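Local atomic coordinates of imidazolonepropionase (Unidentified, PDB entry 2Q09), a protein that catalyses the hydrolytic opening of the imidazolone ring of imidazolone-5-propanoate to N-formimidoyl-L-glutamate, the third step of histidine degradation. Residues 25-33 and 41-49. Sequence-based numbering, arbitrary orientation.
Sequences GLLEPHALG and ALVPMQDLK
H30 lays one face of its imidazole on P44 at the open end of an antiparallel beta hairpin, strands 30-35 and 38-44, in the small beta domain beside the amidohydrolase barrel. P44 CA sits over the ring centre, 3.6 Å from the centroid and 5° off the normal, a CH-pi contact, while P44 CD reaches H30 NE2 at 3.6 Å. CG of H30 stands anti to the carbonyl carbon (chi1 -85°), beside the backbone N, and the ring is turned so that ND1 donates in its ring plane to E28 O at 2.6 Å; that bond, with P44 over the face, helps hold the ring's rotation. With an alanine in place of H30, E28 O is likely to lose this donor and P44 its cover, opening a gap there. Beyond H30 the strands pair regularly: A31 and V43 exchange backbone hydrogen bonds, G33 N donates to A41 O, and L32 and L42 lie side by side, L42 CD2 4.0 Å from L32 CB. On the other face, A31 CB meets the selenium of M45, a selenomethionine bent at chi2 and chi3, and CD1 of L48; L10 of the adjoining strand 7-10 also touches A31 and M45. Strand 30-35 lies between 38-44, an outermost strand of this four-stranded sheet, and 7-10. Past the pairing, M45 N donates almost straight to P29 O at the start of the 3-10 turn 45-46. A water donates to both P29 O and E28 OE1. The same carboxylate oxygen receives Q46 NE2 on its syn lone pair at 2.7 Å, with carboxylate and amide planes 61° apart.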
loop_
_atom_site.group_PDB
_atom_site.type_symbol
_atom_site.label_atom_id
_atom_site.label_comp_id
_atom_site.label_asym_id
_atom_site.label_seq_id
_atom_site.Cartn_x
_atom_site.Cartn_y
_atom_site.Cartn_z
ATOM N N GLY A 25 -3.082 14.573 -16.295
ATOM C CA GLY A 25 -2.640 14.104 -17.593
ATOM C C GLY A 25 -3.839 13.693 -18.431
ATOM O O GLY A 25 -3.769 12.722 -19.182
ATOM N N LEU A 26 -4.945 14.426 -18.291
ATOM C CA LEU A 26 -6.170 14.137 -19.039
ATOM C C LEU A 26 -5.996 14.505 -20.508
ATOM O O LEU A 26 -5.407 15.541 -20.825
ATOM C CB LEU A 26 -7.350 14.932 -18.473
ATOM C CG LEU A 26 -8.193 14.340 -17.341
ATOM C CD1 LEU A 26 -9.110 15.411 -16.785
ATOM C CD2 LEU A 26 -9.008 13.152 -17.866
ATOM N N LEU A 27 -6.520 13.662 -21.393
ATOM C CA LEU A 27 -6.425 13.891 -22.835
ATOM C C LEU A 27 -7.804 13.802 -23.479
ATOM O O LEU A 27 -8.787 13.417 -22.828
ATOM C CB LEU A 27 -5.526 12.838 -23.480
ATOM C CG LEU A 27 -4.146 12.557 -22.875
ATOM C CD1 LEU A 27 -3.540 11.361 -23.589
ATOM C CD2 LEU A 27 -3.238 13.773 -23.012
ATOM N N GLU A 28 -7.864 14.159 -24.761
ATOM C CA GLU A 28 -9.104 14.093 -25.523
ATOM C C GLU A 28 -9.436 12.609 -25.647
ATOM O O GLU A 28 -8.607 11.765 -25.338
ATOM C CB GLU A 28 -8.892 14.688 -26.921
ATOM C CG GLU A 28 -7.826 13.953 -27.739
ATOM C CD GLU A 28 -7.558 14.601 -29.080
ATOM O OE1 GLU A 28 -8.498 14.702 -29.890
ATOM O OE2 GLU A 28 -6.406 15.008 -29.323
ATOM N N PRO A 29 -10.648 12.271 -26.104
ATOM C CA PRO A 29 -11.023 10.861 -26.250
ATOM C C PRO A 29 -9.993 10.075 -27.063
ATOM O O PRO A 29 -9.491 10.552 -28.086
ATOM C CB PRO A 29 -12.376 10.942 -26.945
ATOM C CG PRO A 29 -12.953 12.199 -26.383
ATOM C CD PRO A 29 -11.779 13.153 -26.438
ATOM N N HIS A 30 -9.671 8.875 -26.594
ATOM C CA HIS A 30 -8.698 8.015 -27.256
ATOM C C HIS A 30 -9.220 6.598 -27.414
ATOM O O HIS A 30 -10.316 6.263 -26.977
ATOM C CB HIS A 30 -7.403 7.927 -26.439
ATOM C CG HIS A 30 -6.433 9.038 -26.697
ATOM N ND1 HIS A 30 -6.755 10.368 -26.524
ATOM C CD2 HIS A 30 -5.138 9.012 -27.092
ATOM C CE1 HIS A 30 -5.697 11.112 -26.802
ATOM N NE2 HIS A 30 -4.705 10.314 -27.150
ATOM N N ALA A 31 -8.393 5.771 -28.043
ATOM C CA ALA A 31 -8.680 4.362 -28.246
ATOM C C ALA A 31 -7.532 3.670 -27.525
ATOM O O ALA A 31 -6.371 4.003 -27.756
ATOM C CB ALA A 31 -8.657 4.016 -29.731
ATOM N N LEU A 32 -7.847 2.734 -26.640
ATOM C CA LEU A 32 -6.806 2.028 -25.901
ATOM C C LEU A 32 -6.793 0.554 -26.291
ATOM O O LEU A 32 -7.775 -0.158 -26.093
ATOM C CB LEU A 32 -7.035 2.181 -24.391
ATOM C CG LEU A 32 -5.923 1.708 -23.447
ATOM C CD1 LEU A 32 -6.240 2.151 -22.028
ATOM C CD2 LEU A 32 -5.784 0.193 -23.515
ATOM N N GLY A 33 -5.673 0.108 -26.853
ATOM C CA GLY A 33 -5.550 -1.278 -27.270
ATOM C C GLY A 33 -4.523 -2.008 -26.428
ATOM O O GLY A 33 -3.504 -1.435 -26.046
ATOM N N ALA A 41 -1.255 0.471 -27.545
ATOM C CA ALA A 41 -1.427 1.731 -28.247
ATOM C C ALA A 41 -2.490 2.636 -27.631
ATOM O O ALA A 41 -3.475 2.170 -27.055
ATOM C CB ALA A 41 -1.768 1.465 -29.708
ATOM N N LEU A 42 -2.252 3.937 -27.760
ATOM C CA LEU A 42 -3.154 4.977 -27.284
ATOM C C LEU A 42 -3.258 5.978 -28.417
ATOM O O LEU A 42 -2.350 6.776 -28.643
ATOM C CB LEU A 42 -2.593 5.654 -26.040
ATOM C CG LEU A 42 -3.105 5.105 -24.713
ATOM C CD1 LEU A 42 -2.370 5.782 -23.567
ATOM C CD2 LEU A 42 -4.610 5.355 -24.616
ATOM N N VAL A 43 -4.380 5.933 -29.125
ATOM C CA VAL A 43 -4.607 6.797 -30.275
ATOM C C VAL A 43 -5.860 7.660 -30.176
ATOM O O VAL A 43 -6.951 7.158 -29.916
ATOM C CB VAL A 43 -4.731 5.952 -31.555
ATOM C CG1 VAL A 43 -4.875 6.857 -32.775
ATOM C CG2 VAL A 43 -3.533 5.032 -31.686
ATOM N N PRO A 44 -5.718 8.975 -30.385
ATOM C CA PRO A 44 -6.879 9.865 -30.318
ATOM C C PRO A 44 -7.961 9.385 -31.277
ATOM O O PRO A 44 -7.658 8.882 -32.356
ATOM C CB PRO A 44 -6.302 11.234 -30.700
ATOM C CG PRO A 44 -5.000 10.908 -31.404
ATOM C CD PRO A 44 -4.482 9.729 -30.646
HETATM N N MSE A 45 -9.220 9.522 -30.878
HETATM C CA MSE A 45 -10.327 9.079 -31.712
HETATM C C MSE A 45 -10.448 9.822 -33.041
HETATM O O MSE A 45 -10.939 9.262 -34.015
HETATM C CB MSE A 45 -11.647 9.172 -30.938
HETATM C CG MSE A 45 -11.786 8.132 -29.822
HETATM SE SE MSE A 45 -11.567 6.294 -30.459
HETATM C CE MSE A 45 -13.295 6.148 -31.341
ATOM N N GLN A 46 -10.001 11.073 -33.089
ATOM C CA GLN A 46 -10.082 11.836 -34.332
ATOM C C GLN A 46 -9.221 11.212 -35.425
ATOM O O GLN A 46 -9.447 11.440 -36.610
ATOM C CB GLN A 46 -9.679 13.301 -34.101
ATOM C CG GLN A 46 -8.312 13.506 -33.488
ATOM C CD GLN A 46 -7.889 14.967 -33.484
ATOM O OE1 GLN A 46 -7.751 15.582 -34.537
ATOM N NE2 GLN A 46 -7.687 15.529 -32.301
ATOM N N ASP A 47 -8.231 10.421 -35.023
ATOM C CA ASP A 47 -7.346 9.742 -35.965
ATOM C C ASP A 47 -7.941 8.394 -36.350
ATOM O O ASP A 47 -7.229 7.519 -36.835
ATOM C CB ASP A 47 -5.966 9.502 -35.340
ATOM C CG ASP A 47 -5.203 10.783 -35.080
ATOM O OD1 ASP A 47 -5.843 11.839 -34.918
ATOM O OD2 ASP A 47 -3.958 10.726 -35.025
ATOM N N LEU A 48 -9.237 8.221 -36.125
ATOM C CA LEU A 48 -9.902 6.967 -36.452
ATOM C C LEU A 48 -11.335 7.188 -36.916
ATOM O O LEU A 48 -11.982 8.155 -36.530
ATOM C CB LEU A 48 -9.899 6.038 -35.232
ATOM C CG LEU A 48 -8.536 5.562 -34.724
ATOM C CD1 LEU A 48 -8.715 4.657 -33.517
ATOM C CD2 LEU A 48 -7.811 4.824 -35.841
ATOM N N LYS A 49 -11.837 6.279 -37.747
ATOM C CA LYS A 49 -13.201 6.385 -38.252
ATOM C C LYS A 49 -13.747 5.027 -38.692
ATOM O O LYS A 49 -13.162 3.980 -38.422
ATOM C CB LYS A 49 -13.248 7.369 -39.423
HETATM O O HOH W 1 -10.279 12.591 -30.163
#